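Side-chain contact in beta-lactamase (Francisella tularensis subsp. tularensis, PDB 3P09), which probably hydrolyses beta-lactam antibiotics to substituted beta-amino acids, as a class A beta-lactamase: residues E32-G37 against I274-K279. Residues are numbered along the deposited sequence; the frame is centred on the assembly and turned at random.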
ATOM      1  N   GLU A  32      -7.809  12.073 -16.292  1.00 29.30           N
ATOM      2  CA  GLU A  32      -7.308  11.122 -17.284  1.00 32.31           C
ATOM      3  C   GLU A  32      -7.004  11.796 -18.621  1.00 33.36           C
ATOM      4  O   GLU A  32      -5.971  11.535 -19.235  1.00 32.92           O
ATOM      5  CB  GLU A  32      -8.294   9.957 -17.468  1.00 26.64           C
ATOM      6  CG  GLU A  32      -8.215   8.952 -16.317  1.00 25.72           C
ATOM      7  CD  GLU A  32      -9.321   7.907 -16.331  1.00 29.50           C
ATOM      8  OE1 GLU A  32     -10.343   8.113 -17.014  1.00 29.50           O
ATOM      9  OE2 GLU A  32      -9.171   6.872 -15.639  1.00 27.25           O
ATOM     10  N   ASN A  33      -7.910  12.662 -19.060  1.00 29.05           N
ATOM     11  CA  ASN A  33      -7.723  13.423 -20.290  1.00 34.62           C
ATOM     12  C   ASN A  33      -6.488  14.303 -20.209  1.00 37.41           C
ATOM     13  O   ASN A  33      -5.739  14.456 -21.176  1.00 34.09           O
ATOM     14  CB  ASN A  33      -8.944  14.302 -20.545  1.00 36.39           C
ATOM     15  CG  ASN A  33     -10.162  13.499 -20.956  1.00 41.88           C
ATOM     16  OD1 ASN A  33     -10.037  12.390 -21.469  1.00 38.43           O
ATOM     17  ND2 ASN A  33     -11.352  14.058 -20.734  1.00 44.01           N
ATOM     18  N   LYS A  34      -6.294  14.886 -19.035  1.00 31.23           N
ATOM     19  CA  LYS A  34      -5.203  15.808 -18.796  1.00 34.28           C
ATOM     20  C   LYS A  34      -3.847  15.095 -18.800  1.00 31.01           C
ATOM     21  O   LYS A  34      -2.874  15.602 -19.369  1.00 29.12           O
ATOM     22  CB  LYS A  34      -5.447  16.515 -17.457  1.00 39.21           C
ATOM     23  CG  LYS A  34      -4.472  17.605 -17.097  1.00 41.88           C
ATOM     24  CD  LYS A  34      -4.939  18.295 -15.813  1.00 45.20           C
ATOM     25  CE  LYS A  34      -3.908  19.270 -15.275  1.00 38.34           C
ATOM     26  NZ  LYS A  34      -4.210  19.646 -13.868  1.00 38.27           N
ATOM     27  N   TYR A  35      -3.786  13.916 -18.183  1.00 25.19           N
ATOM     28  CA  TYR A  35      -2.497  13.256 -17.949  1.00 25.49           C
ATOM     29  C   TYR A  35      -2.260  11.942 -18.710  1.00 26.42           C
ATOM     30  O   TYR A  35      -1.187  11.338 -18.589  1.00 26.53           O
ATOM     31  CB  TYR A  35      -2.318  12.997 -16.455  1.00 26.52           C
ATOM     32  CG  TYR A  35      -2.091  14.233 -15.641  1.00 26.60           C
ATOM     33  CD1 TYR A  35      -0.949  15.002 -15.812  1.00 23.40           C
ATOM     34  CD2 TYR A  35      -3.008  14.627 -14.677  1.00 31.73           C
ATOM     35  CE1 TYR A  35      -0.732  16.138 -15.044  1.00 30.08           C
ATOM     36  CE2 TYR A  35      -2.805  15.756 -13.918  1.00 30.12           C
ATOM     37  CZ  TYR A  35      -1.671  16.509 -14.100  1.00 32.90           C
ATOM     38  OH  TYR A  35      -1.482  17.631 -13.319  1.00 37.13           O
ATOM     39  N   ASP A  36      -3.252  11.524 -19.490  1.00 24.42           N
ATOM     40  CA  ASP A  36      -3.278  10.199 -20.111  1.00 30.14           C
ATOM     41  C   ASP A  36      -3.367   9.107 -19.047  1.00 31.84           C
ATOM     42  O   ASP A  36      -3.232   9.371 -17.846  1.00 29.93           O
ATOM     43  CB  ASP A  36      -2.048   9.945 -20.994  1.00 32.63           C
ATOM     44  CG  ASP A  36      -1.878  10.985 -22.097  1.00 41.69           C
ATOM     45  OD1 ASP A  36      -2.891  11.496 -22.625  1.00 40.38           O
ATOM     46  OD2 ASP A  36      -0.711  11.273 -22.441  1.00 39.94           O
ATOM     47  N   GLY A  37      -3.585   7.875 -19.499  1.00 23.92           N
ATOM     48  CA  GLY A  37      -3.656   6.732 -18.607  1.00 25.42           C
ATOM     49  C   GLY A  37      -4.963   6.614 -17.847  1.00 25.51           C
ATOM     50  O   GLY A  37      -5.989   7.190 -18.238  1.00 24.64           O
ATOM     51  N   ILE A 274      -2.364  12.166  -8.392  1.00 20.66           N
ATOM     52  CA  ILE A 274      -2.812  11.689  -7.102  1.00 20.94           C
ATOM     53  C   ILE A 274      -3.221  12.888  -6.232  1.00 19.96           C
ATOM     54  O   ILE A 274      -4.269  12.868  -5.579  1.00 24.29           O
ATOM     55  CB  ILE A 274      -1.716  10.875  -6.363  1.00 23.73           C
ATOM     56  CG1 ILE A 274      -1.116   9.809  -7.279  1.00 32.50           C
ATOM     57  CG2 ILE A 274      -2.285  10.242  -5.094  1.00 20.75           C
ATOM     58  CD1 ILE A 274      -2.088   8.754  -7.699  1.00 28.38           C
ATOM     59  N   GLN A 275      -2.402  13.932  -6.223  1.00 20.54           N
ATOM     60  CA  GLN A 275      -2.731  15.112  -5.426  1.00 22.00           C
ATOM     61  C   GLN A 275      -4.094  15.667  -5.810  1.00 24.24           C
ATOM     62  O   GLN A 275      -4.921  16.001  -4.955  1.00 25.37           O
ATOM     63  CB  GLN A 275      -1.675  16.198  -5.600  1.00 26.08           C
ATOM     64  CG  GLN A 275      -0.307  15.773  -5.137  1.00 23.33           C
ATOM     65  CD  GLN A 275       0.745  16.773  -5.524  1.00 28.69           C
ATOM     66  OE1 GLN A 275       0.451  17.760  -6.197  1.00 28.44           O
ATOM     67  NE2 GLN A 275       1.983  16.529  -5.108  1.00 27.65           N
ATOM     68  N   GLN A 276      -4.332  15.762  -7.107  1.00 25.35           N
ATOM     69  CA  GLN A 276      -5.544  16.399  -7.583  1.00 25.56           C
ATOM     70  C   GLN A 276      -6.771  15.523  -7.323  1.00 25.66           C
ATOM     71  O   GLN A 276      -7.821  16.022  -6.910  1.00 25.84           O
ATOM     72  CB  GLN A 276      -5.392  16.782  -9.057  1.00 31.97           C
ATOM     73  CG  GLN A 276      -4.390  17.924  -9.260  1.00 29.40           C
ATOM     74  CD  GLN A 276      -3.911  18.031 -10.695  1.00 38.48           C
ATOM     75  OE1 GLN A 276      -4.707  17.999 -11.634  1.00 33.44           O
ATOM     76  NE2 GLN A 276      -2.601  18.149 -10.871  1.00 36.47           N
ATOM     77  N   ALA A 277      -6.627  14.220  -7.544  1.00 20.61           N
ATOM     78  CA  ALA A 277      -7.697  13.280  -7.239  1.00 26.59           C
ATOM     79  C   ALA A 277      -8.028  13.324  -5.756  1.00 25.20           C
ATOM     80  O   ALA A 277      -9.200  13.344  -5.378  1.00 26.44           O
ATOM     81  CB  ALA A 277      -7.317  11.871  -7.656  1.00 22.91           C
ATOM     82  N   ALA A 278      -6.995  13.347  -4.916  1.00 19.34           N
ATOM     83  CA  ALA A 278      -7.198  13.379  -3.464  1.00 23.07           C
ATOM     84  C   ALA A 278      -7.897  14.656  -3.019  1.00 24.69           C
ATOM     85  O   ALA A 278      -8.646  14.658  -2.045  1.00 28.04           O
ATOM     86  CB  ALA A 278      -5.865  13.211  -2.725  1.00 21.97           C
ATOM     87  N   LYS A 279      -7.638  15.751  -3.722  1.00 26.60           N
ATOM     88  CA  LYS A 279      -8.241  17.033  -3.360  1.00 32.52           C
ATOM     89  C   LYS A 279      -9.732  17.024  -3.696  1.00 27.08           C
ATOM     90  O   LYS A 279     -10.562  17.543  -2.938  1.00 30.79           O
ATOM     91  CB  LYS A 279      -7.534  18.180  -4.083  1.00 33.66           C
ATOM     92  CG  LYS A 279      -8.094  19.562  -3.761  1.00 37.89           C
ATOM     93  CD  LYS A 279      -8.178  19.769  -2.252  1.00 46.26           C
ATOM     94  CE  LYS A 279      -8.041  21.237  -1.884  1.00 56.23           C
ATOM     95  NZ  LYS A 279      -6.658  21.725  -2.156  1.00 63.17           N
TER
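K34 and Y35 meet the amide of Q276 in a polar surface contact between helices 24-35 and 271-289, the terminal pair of the alpha/beta domain of this class A beta-lactamase fold. The backbones stay well apart, the nearest CA atoms being those of Y35 and I274 at 11.0 Å, and long side chains bridge the gap. Both ends of the one amide are engaged. Its NE2 donates to Y35 OH at 2.7 Å, the hydroxyl slightly out of the amide plane; ring and amide planes are 56° apart. Its OE1 takes a hydrogen bond from K34 NZ at 2.8 Å, the ammonium group tilted 32° from the carbonyl plane, and this oxygen also lies at the edge of the Y35 ring. K34 is extended all the way (chi1 -175°), which lays its CG 4.0 Å above the plane of the Y35 ring, over its centre, and carries NZ on to Q276. The two bonds should limit rotation of the amide. Nearby, Y35 also packs on Y259 of strand 253-260, and Q276 touches L31, one turn before Y35 on helix 24-35. A weak hydrogen bond from K34 NZ to Y35 OH, 3.4 Å long, links the two side chains that hold the amide.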